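Local coordinates for protein HAT1-interacting factor 1 (Saccharomyces cerevisiae, PDB 4NQ0) that chaperones histones H3 and H4 within the nuclear HAT-B acetyltransferase complex, also binds H2A-H2B dimers, and takes part in chromatin assembly and telomere silencing, at residues Gln27-Leu32 / Lys43-Thr48; Glu62-Phe67 / Leu210-Met215; Asn73-Asn78 / Asp201-Ala206; Asn205-Leu210 / Gly243-Glu248; Met215-Pro220 / Leu233-Val238. All blocks are in the same frame, centred on the assembly; numbering follows the deposited sequence.

Contact 1: residues Gln27-Leu32 / Lys43-Thr48; sequences QIAKDL and KRCQQT
Ile-28, Ala-29 and Leu-32 pack on Arg-44 and Cys-45 in a partly buried contact of a helical hairpin, where helix 14-34 and helix 38-51, consecutive in the chain, run antiparallel at 159° with segment axes 9.3 Å apart. Arg-44 supplies the largest share. Its CG stands anti to the backbone N (chi1 -161°) and the chain bends at chi2, which sets CD beside Ile-28 CG2 and Leu-32 CD1. Ile-28 CG2 lies over one face of the guanidinium, 3.6 Å above the plane and displaced toward the rim, while Ile-28 CD1 comes to 3.4 Å from Arg-44 NH2. The same nitrogen donates a hydrogen bond to Gln-25 OE1, about a turn before Ile-28 on helix 14-34. Leu-32 CD1 meets Arg-44 CD at 4.2 Å, the two side chains crossing at about a right angle. Deeper in, Ala-29 CB touches Cys-45 SG at 3.8 Å. Helix 61-77 closes this inner side, its Ile-66 resting on both Ala-29 and Cys-45 and its Phe-67 on Cys-45.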
# COMPACT_ATOMS: atom_id res chain seq x y z
N GLN A 27 8.38 -18.09 -2.92
CA GLN A 27 8.96 -17.97 -4.26
C GLN A 27 8.05 -18.54 -5.35
O GLN A 27 7.91 -17.95 -6.43
CB GLN A 27 10.34 -18.63 -4.32
CG GLN A 27 11.42 -17.84 -3.58
CD GLN A 27 11.57 -16.40 -4.08
OE1 GLN A 27 11.85 -16.15 -5.26
NE2 GLN A 27 11.36 -15.44 -3.17
N ILE A 28 7.44 -19.69 -5.07
CA ILE A 28 6.49 -20.29 -6.00
C ILE A 28 5.27 -19.38 -6.17
O ILE A 28 4.84 -19.12 -7.29
CB ILE A 28 6.06 -21.69 -5.54
CG1 ILE A 28 7.23 -22.68 -5.63
CG2 ILE A 28 4.92 -22.22 -6.39
CD1 ILE A 28 6.95 -23.99 -4.93
N ALA A 29 4.73 -18.89 -5.06
CA ALA A 29 3.56 -18.03 -5.07
C ALA A 29 3.86 -16.72 -5.80
O ALA A 29 3.04 -16.24 -6.58
CB ALA A 29 3.09 -17.74 -3.65
N LYS A 30 5.03 -16.16 -5.53
CA LYS A 30 5.53 -14.97 -6.19
C LYS A 30 5.60 -15.17 -7.71
O LYS A 30 5.14 -14.33 -8.48
CB LYS A 30 6.91 -14.62 -5.61
CG LYS A 30 7.65 -13.45 -6.23
CD LYS A 30 9.00 -13.20 -5.53
CE LYS A 30 8.84 -12.64 -4.11
NZ LYS A 30 10.06 -12.78 -3.25
N ASP A 31 6.16 -16.31 -8.12
CA ASP A 31 6.29 -16.65 -9.54
C ASP A 31 4.93 -16.86 -10.19
O ASP A 31 4.73 -16.48 -11.34
CB ASP A 31 7.16 -17.90 -9.73
CG ASP A 31 8.62 -17.65 -9.43
N LEU A 32 4.00 -17.46 -9.46
CA LEU A 32 2.65 -17.68 -9.97
C LEU A 32 1.90 -16.36 -10.15
O LEU A 32 1.11 -16.21 -11.08
CB LEU A 32 1.86 -18.61 -9.04
CG LEU A 32 2.26 -20.09 -9.03
CD1 LEU A 32 1.60 -20.80 -7.86
CD2 LEU A 32 1.91 -20.77 -10.35
N LYS A 43 -4.11 -19.69 -3.51
CA LYS A 43 -4.24 -21.01 -2.90
C LYS A 43 -2.93 -21.44 -2.30
O LYS A 43 -2.89 -22.02 -1.22
CB LYS A 43 -4.71 -22.07 -3.91
CG LYS A 43 -6.20 -22.00 -4.22
CD LYS A 43 -6.77 -23.33 -4.74
CE LYS A 43 -6.73 -23.46 -6.27
NZ LYS A 43 -8.00 -24.07 -6.82
N ARG A 44 -1.85 -21.17 -3.01
CA ARG A 44 -0.52 -21.55 -2.55
C ARG A 44 -0.20 -20.89 -1.21
O ARG A 44 0.36 -21.53 -0.31
CB ARG A 44 0.51 -21.10 -3.58
CG ARG A 44 1.82 -21.80 -3.45
CD ARG A 44 1.82 -23.02 -4.33
NE ARG A 44 2.90 -23.91 -3.96
CZ ARG A 44 3.15 -25.07 -4.56
NH1 ARG A 44 2.41 -25.48 -5.58
NH2 ARG A 44 4.16 -25.82 -4.13
N CYS A 45 -0.54 -19.61 -1.09
CA CYS A 45 -0.33 -18.85 0.15
C CYS A 45 -1.25 -19.37 1.24
O CYS A 45 -0.81 -19.62 2.35
CB CYS A 45 -0.60 -17.35 -0.06
SG CYS A 45 0.59 -16.51 -1.12
N GLN A 46 -2.53 -19.52 0.91
CA GLN A 46 -3.52 -19.99 1.87
C GLN A 46 -3.14 -21.34 2.49
O GLN A 46 -3.14 -21.49 3.71
CB GLN A 46 -4.90 -20.08 1.21
CG GLN A 46 -5.98 -20.70 2.08
CD GLN A 46 -6.35 -22.10 1.65
OE1 GLN A 46 -6.56 -22.34 0.45
NE2 GLN A 46 -6.44 -23.03 2.61
N GLN A 47 -2.81 -22.31 1.65
CA GLN A 47 -2.49 -23.65 2.13
C GLN A 47 -1.18 -23.66 2.92
O GLN A 47 -1.05 -24.38 3.89
CB GLN A 47 -2.40 -24.63 0.96
CG GLN A 47 -3.73 -24.83 0.24
CD GLN A 47 -3.56 -25.50 -1.09
OE1 GLN A 47 -2.54 -26.16 -1.33
NE2 GLN A 47 -4.53 -25.34 -1.97
N THR A 48 -0.21 -22.86 2.50
CA THR A 48 1.03 -22.74 3.27
C THR A 48 0.70 -22.15 4.64
O THR A 48 1.15 -22.68 5.65
CB THR A 48 2.10 -21.90 2.53
OG1 THR A 48 2.33 -22.46 1.22
CG2 THR A 48 3.42 -21.90 3.30

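Contact 2: residues Glu62-Phe67 / Leu210-Met215; sequences ELFTIF and LAQALM
Phe-64 and Thr-65 meet Gln-212, Ala-213 and Leu-210 in a buried contact without a hydrogen bond between the segments. The aliphatic part is tight. Thr-65 CG2 sits 3.4 Å from Ala-213 CB, closer than usual van der Waals contact, and 4.2 Å from Leu-210 CD2; Thr-65 OG1 sits between the backbone N and the carbonyl carbon (chi1 65°), with CG2 anti to the carbonyl carbon. Phe-64 CB also reaches Ala-213 CB, at 4.2 Å. The aromatic-amide part pairs Phe-64 with Gln-212: Phe-64 CD1 touches Gln-212 CB at 3.6 Å and Phe-64 CE1 approaches Gln-212 OE1 to 3.4 Å, with ring and amide planes 60° apart. The polar end of Gln-212 is satisfied elsewhere, OE1 by Arg-190 N and NE2 by Tyr-197 OH and Asp-208 O, bonds that would fix the amide's rotation. The segments run antiparallel at 154°, and Thr-65 and Ala-213 at the crossing go with the close 8.2 Å axis distance, in a TPR-type helical stack where the predicted first repeat packs on helix 61-77.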
# COMPACT_ATOMS: atom_id res chain seq x y z
N GLU A 62 5.45 -11.74 3.11
CA GLU A 62 5.15 -11.96 1.69
C GLU A 62 4.01 -12.93 1.43
O GLU A 62 3.33 -12.81 0.41
CB GLU A 62 6.38 -12.47 0.95
CG GLU A 62 7.53 -11.51 0.92
CD GLU A 62 7.64 -10.84 -0.42
OE1 GLU A 62 8.48 -11.30 -1.23
OE2 GLU A 62 6.86 -9.88 -0.67
N LEU A 63 3.79 -13.90 2.32
CA LEU A 63 2.65 -14.80 2.19
C LEU A 63 1.34 -14.01 2.22
O LEU A 63 0.41 -14.31 1.48
CB LEU A 63 2.64 -15.87 3.28
CG LEU A 63 3.72 -16.95 3.15
CD1 LEU A 63 3.87 -17.71 4.44
CD2 LEU A 63 3.44 -17.90 2.00
N PHE A 64 1.29 -12.99 3.07
CA PHE A 64 0.11 -12.14 3.19
C PHE A 64 -0.01 -11.17 2.02
O PHE A 64 -1.09 -11.00 1.45
CB PHE A 64 0.14 -11.42 4.54
CG PHE A 64 -0.11 -12.33 5.72
CD1 PHE A 64 -1.40 -12.49 6.22
CD2 PHE A 64 0.93 -13.03 6.31
CE1 PHE A 64 -1.64 -13.34 7.30
CE2 PHE A 64 0.69 -13.88 7.38
CZ PHE A 64 -0.59 -14.03 7.88
N THR A 65 1.11 -10.57 1.62
CA THR A 65 1.08 -9.57 0.55
C THR A 65 0.80 -10.17 -0.83
O THR A 65 -0.01 -9.64 -1.60
CB THR A 65 2.36 -8.71 0.51
OG1 THR A 65 3.48 -9.53 0.17
CG2 THR A 65 2.58 -8.07 1.87
N ILE A 66 1.43 -11.31 -1.12
CA ILE A 66 1.12 -12.05 -2.35
C ILE A 66 -0.34 -12.53 -2.34
O ILE A 66 -1.05 -12.37 -3.34
CB ILE A 66 2.08 -13.25 -2.54
CG1 ILE A 66 3.51 -12.74 -2.76
CG2 ILE A 66 1.65 -14.11 -3.72
CD1 ILE A 66 4.56 -13.77 -2.53
N PHE A 67 -0.78 -13.09 -1.21
CA PHE A 67 -2.16 -13.56 -1.06
C PHE A 67 -3.12 -12.39 -1.34
O PHE A 67 -4.10 -12.54 -2.09
CB PHE A 67 -2.36 -14.10 0.37
CG PHE A 67 -3.58 -15.00 0.59
CD1 PHE A 67 -4.61 -15.12 -0.34
CD2 PHE A 67 -3.70 -15.68 1.79
CE1 PHE A 67 -5.72 -15.93 -0.07
CE2 PHE A 67 -4.80 -16.49 2.06
CZ PHE A 67 -5.80 -16.62 1.13
N LEU A 210 -3.46 -7.56 4.14
CA LEU A 210 -2.44 -6.51 4.20
C LEU A 210 -2.29 -5.92 5.60
O LEU A 210 -1.16 -5.60 6.02
CB LEU A 210 -2.72 -5.41 3.16
CG LEU A 210 -2.54 -5.84 1.71
CD1 LEU A 210 -3.18 -4.84 0.75
CD2 LEU A 210 -1.05 -6.02 1.39
N ALA A 211 -3.39 -5.80 6.36
CA ALA A 211 -3.30 -5.35 7.75
C ALA A 211 -2.33 -6.25 8.51
O ALA A 211 -1.52 -5.78 9.30
CB ALA A 211 -4.69 -5.32 8.45
N GLN A 212 -2.40 -7.54 8.23
CA GLN A 212 -1.49 -8.50 8.84
C GLN A 212 -0.07 -8.41 8.28
O GLN A 212 0.89 -8.64 9.02
CB GLN A 212 -2.06 -9.91 8.71
CG GLN A 212 -3.38 -10.08 9.47
CD GLN A 212 -4.07 -11.38 9.17
OE1 GLN A 212 -3.73 -12.41 9.75
NE2 GLN A 212 -5.05 -11.36 8.26
N ALA A 213 0.09 -8.09 7.01
CA ALA A 213 1.44 -7.79 6.48
C ALA A 213 2.09 -6.64 7.26
O ALA A 213 3.28 -6.72 7.64
CB ALA A 213 1.40 -7.47 5.00
N LEU A 214 1.31 -5.59 7.51
CA LEU A 214 1.78 -4.42 8.25
C LEU A 214 2.19 -4.82 9.64
O LEU A 214 3.24 -4.43 10.13
CB LEU A 214 0.67 -3.37 8.40
CG LEU A 214 0.37 -2.43 7.25
CD1 LEU A 214 -0.85 -1.59 7.63
CD2 LEU A 214 1.57 -1.53 6.93
N MET A 215 1.32 -5.58 10.29
CA MET A 215 1.56 -6.11 11.62
C MET A 215 2.93 -6.79 11.68
O MET A 215 3.72 -6.52 12.58
CB MET A 215 0.42 -7.08 11.97
CG MET A 215 0.61 -8.01 13.15
SD MET A 215 -0.67 -9.30 13.10
CE MET A 215 -2.18 -8.32 13.07

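Contact 3: residues Asn73-Asn78 / Asp201-Ala206; sequences NMEVQN and DLYENA
Glu-75 lies against Leu-202 and Tyr-203 in the antiparallel pairing of helix 61-77 with helix 202-218, part of a TPR helical array and here a surface contact. The C-terminal turn of one helix faces the N-terminal turn of the other at 162°, with axes 9.7 Å apart. Glu-75 CG is anti to the backbone N (chi1 -173°), which places it over one face of the Tyr-203 ring, 3.6 Å from the centroid and 21° off the ring normal, a CH-pi contact. Past CG the chain bends at chi2, and Glu-75 OE1 comes to 3.2 Å from Leu-202 CD1. Met-74 CB lies 4.5 Å from the same methyl carbon, Leu-202 CD1. The Tyr-203 ring also rests on Tyr-72 and on Ile-245 of helix 229-248. Asp-201 is the N-cap of the second helix: its OD1 accepts from Glu-204 N at 2.7 Å, nearly straight, with the donor above the carboxylate plane.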
# COMPACT_ATOMS: atom_id res chain seq x y z
N ASN A 73 -6.70 -9.15 -7.46
CA ASN A 73 -6.75 -9.33 -8.91
C ASN A 73 -7.81 -10.31 -9.40
O ASN A 73 -8.27 -10.20 -10.55
CB ASN A 73 -5.37 -9.72 -9.44
CG ASN A 73 -4.53 -8.52 -9.79
OD1 ASN A 73 -4.85 -7.79 -10.74
ND2 ASN A 73 -3.46 -8.29 -9.04
N MET A 74 -8.19 -11.25 -8.55
CA MET A 74 -9.30 -12.16 -8.83
C MET A 74 -10.61 -11.37 -8.91
O MET A 74 -11.45 -11.65 -9.76
CB MET A 74 -9.43 -13.24 -7.74
CG MET A 74 -8.46 -14.41 -7.86
SD MET A 74 -8.41 -15.46 -6.38
CE MET A 74 -10.12 -16.02 -6.28
N GLU A 75 -10.77 -10.40 -8.01
CA GLU A 75 -11.99 -9.61 -7.98
C GLU A 75 -12.04 -8.67 -9.18
O GLU A 75 -13.09 -8.53 -9.82
CB GLU A 75 -12.10 -8.82 -6.67
CG GLU A 75 -13.42 -8.08 -6.48
CD GLU A 75 -14.65 -8.98 -6.52
OE1 GLU A 75 -14.58 -10.13 -6.03
OE2 GLU A 75 -15.69 -8.54 -7.03
N VAL A 76 -10.91 -8.03 -9.50
CA VAL A 76 -10.80 -7.19 -10.68
C VAL A 76 -11.26 -7.98 -11.91
O VAL A 76 -12.13 -7.53 -12.65
CB VAL A 76 -9.35 -6.66 -10.89
CG1 VAL A 76 -9.19 -6.07 -12.29
CG2 VAL A 76 -9.00 -5.62 -9.84
N GLN A 77 -10.68 -9.17 -12.09
CA GLN A 77 -11.06 -10.08 -13.19
C GLN A 77 -12.53 -10.48 -13.16
O GLN A 77 -13.14 -10.66 -14.21
CB GLN A 77 -10.20 -11.35 -13.17
CG GLN A 77 -8.84 -11.20 -13.86
CD GLN A 77 -8.16 -12.54 -14.11
OE1 GLN A 77 -8.52 -13.56 -13.50
NE2 GLN A 77 -7.18 -12.55 -15.01
N ASN A 78 -13.11 -10.61 -11.96
CA ASN A 78 -14.54 -10.90 -11.83
C ASN A 78 -15.40 -9.63 -11.92
O ASN A 78 -16.47 -9.55 -11.30
CB ASN A 78 -14.83 -11.61 -10.49
CG ASN A 78 -14.11 -12.95 -10.37
OD1 ASN A 78 -13.39 -13.38 -11.28
ND2 ASN A 78 -14.29 -13.60 -9.23
N ASP A 201 -16.45 -10.82 0.54
CA ASP A 201 -15.91 -9.63 -0.10
C ASP A 201 -14.40 -9.74 -0.22
O ASP A 201 -13.68 -9.63 0.77
CB ASP A 201 -16.31 -8.39 0.71
CG ASP A 201 -15.91 -7.10 0.04
OD1 ASP A 201 -14.74 -6.98 -0.36
OD2 ASP A 201 -16.76 -6.20 -0.06
N LEU A 202 -13.92 -9.95 -1.45
CA LEU A 202 -12.50 -10.16 -1.72
C LEU A 202 -11.66 -8.90 -1.48
O LEU A 202 -10.53 -8.99 -1.01
CB LEU A 202 -12.30 -10.69 -3.14
CG LEU A 202 -12.92 -12.07 -3.43
CD1 LEU A 202 -12.76 -12.46 -4.88
CD2 LEU A 202 -12.31 -13.14 -2.53
N TYR A 203 -12.22 -7.73 -1.82
CA TYR A 203 -11.55 -6.47 -1.50
C TYR A 203 -11.29 -6.37 0.00
O TYR A 203 -10.17 -6.10 0.43
CB TYR A 203 -12.38 -5.25 -1.95
CG TYR A 203 -12.52 -5.08 -3.46
CD1 TYR A 203 -11.42 -5.20 -4.29
CD2 TYR A 203 -13.75 -4.78 -4.04
CE1 TYR A 203 -11.53 -5.03 -5.68
CE2 TYR A 203 -13.88 -4.62 -5.42
CZ TYR A 203 -12.76 -4.74 -6.22
OH TYR A 203 -12.87 -4.58 -7.58
N GLU A 204 -12.33 -6.62 0.79
CA GLU A 204 -12.22 -6.60 2.23
C GLU A 204 -11.16 -7.60 2.68
O GLU A 204 -10.32 -7.29 3.52
CB GLU A 204 -13.57 -6.94 2.87
CG GLU A 204 -13.60 -6.91 4.40
CD GLU A 204 -14.89 -7.45 5.00
OE1 GLU A 204 -15.69 -8.09 4.29
OE2 GLU A 204 -15.11 -7.22 6.21
N ASN A 205 -11.22 -8.79 2.10
CA ASN A 205 -10.26 -9.87 2.42
C ASN A 205 -8.82 -9.46 2.16
O ASN A 205 -7.95 -9.65 3.02
CB ASN A 205 -10.61 -11.13 1.63
CG ASN A 205 -11.97 -11.71 2.01
OD1 ASN A 205 -12.60 -11.29 2.98
ND2 ASN A 205 -12.44 -12.68 1.24
N ALA A 206 -8.56 -8.91 0.98
CA ALA A 206 -7.20 -8.47 0.61
C ALA A 206 -6.67 -7.43 1.61
O ALA A 206 -5.51 -7.50 2.06
CB ALA A 206 -7.21 -7.91 -0.78

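Contact 4: residues Asn205-Leu210 / Gly243-Glu248; sequences NALDLL and GDIERE
Ala-206 opens this buried contact by setting its CB 3.7 Å from Ile-245 CD1. One residue on, Leu-207 makes two kinds of contact. Its CG comes to 4.1 Å from Ile-245 CG2 as the two side chains slide past each other in opposite directions. Its branch methyls turn to Glu-246, crossing that side chain at about a right angle: Leu-207 CD1 lies 3.7 Å from Glu-246 CG and Leu-207 CD2 4.0 Å from the same carbon. Leu-210, a turn beyond Ala-206, meets Ile-245 tip to tip, with Leu-210 CD1 and Ile-245 CD1 3.7 Å apart. Ile-245 has CG1 anti to the carbonyl carbon (chi1 -67°), and chi2 of 168° extends CD1 beyond it; CD1 is shared by Ala-206 and Leu-210, while CG2 serves Leu-207. The segments run antiparallel at 161°, and their axes stand 10.1 Å apart, a spacing bridged by the branched side chains. Met-242 and Met-251 also touch Leu-207. The chemistry is hydrophobic apart from Glu-246, which offers Leu-207 its methylene; its buried carboxylate is satisfied by a salt bridge to Arg-254 and a hydrogen bond with His-258 ND1, both on helix 252-266. The carboxylate charge is probably balanced within the predicted second TPR, while the Glu-246 methylene packs on Leu-207 of the first.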
# COMPACT_ATOMS: atom_id res chain seq x y z
N ASN A 205 -11.22 -8.79 2.10
CA ASN A 205 -10.26 -9.87 2.42
C ASN A 205 -8.82 -9.46 2.16
O ASN A 205 -7.95 -9.65 3.02
CB ASN A 205 -10.61 -11.13 1.63
CG ASN A 205 -11.97 -11.71 2.01
OD1 ASN A 205 -12.60 -11.29 2.98
ND2 ASN A 205 -12.44 -12.68 1.24
N ALA A 206 -8.56 -8.91 0.98
CA ALA A 206 -7.20 -8.47 0.61
C ALA A 206 -6.67 -7.43 1.61
O ALA A 206 -5.51 -7.50 2.06
CB ALA A 206 -7.21 -7.91 -0.78
N LEU A 207 -7.53 -6.48 1.97
CA LEU A 207 -7.18 -5.43 2.95
C LEU A 207 -6.83 -6.01 4.33
O LEU A 207 -5.89 -5.55 4.96
CB LEU A 207 -8.33 -4.43 3.10
CG LEU A 207 -8.47 -3.44 1.95
CD1 LEU A 207 -9.68 -2.53 2.19
CD2 LEU A 207 -7.16 -2.63 1.81
N ASP A 208 -7.59 -7.02 4.77
CA ASP A 208 -7.32 -7.66 6.06
C ASP A 208 -5.99 -8.41 6.02
O ASP A 208 -5.24 -8.41 7.00
CB ASP A 208 -8.45 -8.63 6.42
CG ASP A 208 -8.35 -9.13 7.84
OD1 ASP A 208 -8.37 -8.29 8.77
OD2 ASP A 208 -8.23 -10.36 8.04
N LEU A 209 -5.70 -9.05 4.89
CA LEU A 209 -4.42 -9.72 4.70
C LEU A 209 -3.26 -8.73 4.73
O LEU A 209 -2.21 -9.03 5.28
CB LEU A 209 -4.40 -10.52 3.39
CG LEU A 209 -5.19 -11.84 3.45
CD1 LEU A 209 -5.61 -12.28 2.08
CD2 LEU A 209 -4.34 -12.91 4.15
N LEU A 210 -3.46 -7.56 4.14
CA LEU A 210 -2.44 -6.51 4.20
C LEU A 210 -2.29 -5.92 5.60
O LEU A 210 -1.16 -5.60 6.02
CB LEU A 210 -2.72 -5.41 3.16
CG LEU A 210 -2.54 -5.84 1.71
CD1 LEU A 210 -3.18 -4.84 0.75
CD2 LEU A 210 -1.05 -6.02 1.39
N GLY A 243 -4.13 1.35 -0.61
CA GLY A 243 -4.76 2.46 -1.30
C GLY A 243 -5.35 2.07 -2.64
O GLY A 243 -6.50 2.40 -2.94
N ASP A 244 -4.56 1.36 -3.44
CA ASP A 244 -5.01 0.91 -4.76
C ASP A 244 -6.29 0.10 -4.64
O ASP A 244 -7.25 0.35 -5.35
CB ASP A 244 -3.95 0.06 -5.46
CG ASP A 244 -2.71 0.84 -5.87
OD1 ASP A 244 -1.70 0.17 -6.17
OD2 ASP A 244 -2.73 2.10 -5.90
N ILE A 245 -6.31 -0.85 -3.72
CA ILE A 245 -7.50 -1.69 -3.51
C ILE A 245 -8.71 -0.85 -3.07
O ILE A 245 -9.81 -0.99 -3.61
CB ILE A 245 -7.25 -2.78 -2.46
CG1 ILE A 245 -6.22 -3.79 -2.98
CG2 ILE A 245 -8.55 -3.51 -2.10
CD1 ILE A 245 -5.70 -4.74 -1.91
N GLU A 246 -8.49 0.03 -2.10
CA GLU A 246 -9.57 0.88 -1.61
C GLU A 246 -10.09 1.80 -2.71
O GLU A 246 -11.29 1.99 -2.83
CB GLU A 246 -9.11 1.69 -0.39
CG GLU A 246 -8.86 0.82 0.83
CD GLU A 246 -8.10 1.52 1.93
OE1 GLU A 246 -7.20 2.35 1.63
OE2 GLU A 246 -8.40 1.24 3.10
N ARG A 247 -9.19 2.34 -3.53
CA ARG A 247 -9.58 3.12 -4.70
C ARG A 247 -10.46 2.29 -5.65
O ARG A 247 -11.53 2.73 -6.08
CB ARG A 247 -8.34 3.63 -5.44
CG ARG A 247 -8.63 4.62 -6.57
CD ARG A 247 -7.38 5.14 -7.25
NE ARG A 247 -6.54 4.06 -7.78
CZ ARG A 247 -5.49 4.24 -8.58
NH1 ARG A 247 -4.79 3.18 -9.00
NH2 ARG A 247 -5.13 5.46 -8.99
N GLU A 248 -10.00 1.08 -5.96
CA GLU A 248 -10.78 0.17 -6.80
C GLU A 248 -12.15 -0.12 -6.18
O GLU A 248 -13.14 -0.23 -6.89
CB GLU A 248 -10.02 -1.14 -7.02
CG GLU A 248 -10.65 -2.05 -8.08
CD GLU A 248 -10.66 -1.43 -9.46
OE1 GLU A 248 -9.67 -0.75 -9.82
OE2 GLU A 248 -11.66 -1.62 -10.19

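Contact 5: residues Met215-Pro220 / Leu233-Val238; sequences MLLGRP and LRIGDV
Leu-217 and Ile-235 bring the two backbones closest, their CA atoms 6.6 Å apart, where the last turn of helix 202-218 passes helix 229-248. Helix 229-248 runs on through 233-238, whereas segment 215-220 runs out of the helix into a loop, and the backbone N of Arg-219 makes weak bonds to Met-215 O and Leu-216 O. Leu-217 is the centre of the contact and touches three residues. Its CB rests on Ile-235 CG1 at 3.7 Å. Its CG is anti to the carbonyl carbon (chi1 -69°), and from there the two methyls part: Leu-217 CD1 packs on Val-238 CG2 at 3.7 Å, the side chains crossing obliquely, and Leu-217 CD2 lies over the centre of the Arg-234 guanidinium, 3.6 Å above its plane. Arg-234 reaches this position through bends at chi2 and chi3; its NE donates to Asn-230 OD1, one turn back, which probably helps to keep the guanidinium beneath the Leu-217 methyl. Gly-218 adds its backbone, with CA 3.9 Å from Ile-235 CD1. Around this join, Pro-61 of helix 61-77 covers Leu-217, and Leu-214 packs against both Ile-235 and Val-238. Antiparallel packing of successive helices is characteristic of TPR arrays; here helix 202-218 of the predicted first repeat packs on helix 229-248 of the predicted second, the two joined by the loop 219-228.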
# COMPACT_ATOMS: atom_id res chain seq x y z
N MET A 215 1.32 -5.58 10.29
CA MET A 215 1.56 -6.11 11.62
C MET A 215 2.93 -6.79 11.68
O MET A 215 3.72 -6.52 12.58
CB MET A 215 0.42 -7.08 11.97
CG MET A 215 0.61 -8.01 13.15
SD MET A 215 -0.67 -9.30 13.10
CE MET A 215 -2.18 -8.32 13.07
N LEU A 216 3.20 -7.65 10.70
CA LEU A 216 4.44 -8.43 10.68
C LEU A 216 5.67 -7.56 10.37
O LEU A 216 6.69 -7.64 11.07
CB LEU A 216 4.31 -9.58 9.67
CG LEU A 216 3.30 -10.66 10.09
CD1 LEU A 216 2.89 -11.56 8.93
CD2 LEU A 216 3.86 -11.49 11.25
N LEU A 217 5.57 -6.73 9.33
CA LEU A 217 6.64 -5.82 8.95
C LEU A 217 6.96 -4.80 10.05
O LEU A 217 8.12 -4.47 10.28
CB LEU A 217 6.28 -5.08 7.65
CG LEU A 217 6.22 -5.92 6.37
CD1 LEU A 217 5.48 -5.18 5.27
CD2 LEU A 217 7.62 -6.30 5.92
N GLY A 218 5.92 -4.31 10.72
CA GLY A 218 6.06 -3.28 11.75
C GLY A 218 6.38 -3.78 13.17
O GLY A 218 6.67 -2.98 14.06
N ARG A 219 6.30 -5.09 13.38
CA ARG A 219 6.68 -5.71 14.65
C ARG A 219 7.99 -5.09 15.18
O ARG A 219 9.00 -5.10 14.48
CB ARG A 219 6.87 -7.22 14.45
CG ARG A 219 7.14 -8.02 15.73
CD ARG A 219 7.60 -9.43 15.38
NE ARG A 219 8.20 -10.14 16.52
CZ ARG A 219 9.50 -10.15 16.82
NH1 ARG A 219 9.92 -10.84 17.88
NH2 ARG A 219 10.39 -9.49 16.08
N PRO A 220 7.96 -4.54 16.41
CA PRO A 220 9.21 -4.03 16.98
C PRO A 220 10.22 -5.16 17.17
O PRO A 220 9.85 -6.24 17.64
CB PRO A 220 8.79 -3.45 18.34
CG PRO A 220 7.28 -3.41 18.33
CD PRO A 220 6.84 -4.47 17.37
N LEU A 233 10.35 0.80 4.01
CA LEU A 233 10.11 0.77 2.56
C LEU A 233 8.93 -0.14 2.24
O LEU A 233 8.02 0.25 1.53
CB LEU A 233 11.36 0.27 1.81
CG LEU A 233 11.19 -0.05 0.31
CD1 LEU A 233 10.83 1.20 -0.47
CD2 LEU A 233 12.45 -0.70 -0.28
N ARG A 234 8.98 -1.36 2.78
CA ARG A 234 7.96 -2.36 2.51
C ARG A 234 6.61 -1.98 3.08
O ARG A 234 5.57 -2.27 2.49
CB ARG A 234 8.40 -3.73 3.04
CG ARG A 234 9.57 -4.32 2.25
CD ARG A 234 9.45 -5.82 2.11
NE ARG A 234 10.13 -6.52 3.19
CZ ARG A 234 9.97 -7.81 3.49
NH1 ARG A 234 9.12 -8.58 2.82
NH2 ARG A 234 10.65 -8.32 4.50
N ILE A 235 6.63 -1.32 4.23
CA ILE A 235 5.40 -0.80 4.82
C ILE A 235 4.77 0.24 3.90
O ILE A 235 3.57 0.19 3.65
CB ILE A 235 5.64 -0.23 6.25
CG1 ILE A 235 5.86 -1.38 7.23
CG2 ILE A 235 4.45 0.61 6.71
CD1 ILE A 235 6.40 -0.95 8.58
N GLY A 236 5.59 1.14 3.36
CA GLY A 236 5.11 2.11 2.37
C GLY A 236 4.45 1.43 1.19
O GLY A 236 3.34 1.82 0.79
N ASP A 237 5.12 0.41 0.66
CA ASP A 237 4.60 -0.40 -0.45
C ASP A 237 3.25 -1.03 -0.10
O ASP A 237 2.34 -1.08 -0.93
CB ASP A 237 5.59 -1.52 -0.83
CG ASP A 237 6.79 -1.02 -1.61
OD1 ASP A 237 6.77 0.12 -2.12
OD2 ASP A 237 7.77 -1.79 -1.71
N VAL A 238 3.12 -1.49 1.15
CA VAL A 238 1.86 -2.09 1.58
C VAL A 238 0.75 -1.04 1.60
O VAL A 238 -0.40 -1.33 1.19
CB VAL A 238 1.97 -2.76 2.95
CG1 VAL A 238 0.58 -3.15 3.50
CG2 VAL A 238 2.89 -3.98 2.85

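Contacts 2, 4 and 5 form the buried middle, contact 1 is partly buried, its centre about 20 Å from the centre of the chain, and contact 3 lies at the surface. Helix 202-218 is common to contacts 2 to 5: contacts 2 and 3 hold it to helix 61-77, contacts 4 and 5 to helix 229-248. Contact 1, in the preceding hairpin, is linked to contact 2 by the Lys-30 to Glu-62 salt bridge and by packing of Cys-45 and Gln-46 on Phe-67. None has a hydrogen bond between its segments. Contacts 1 and 5 each lay an aliphatic carbon over a guanidinium, contact 3 uses a tyrosine face, contact 2 small residues and a phenylalanine-glutamine pair, and contact 4 branched methyls.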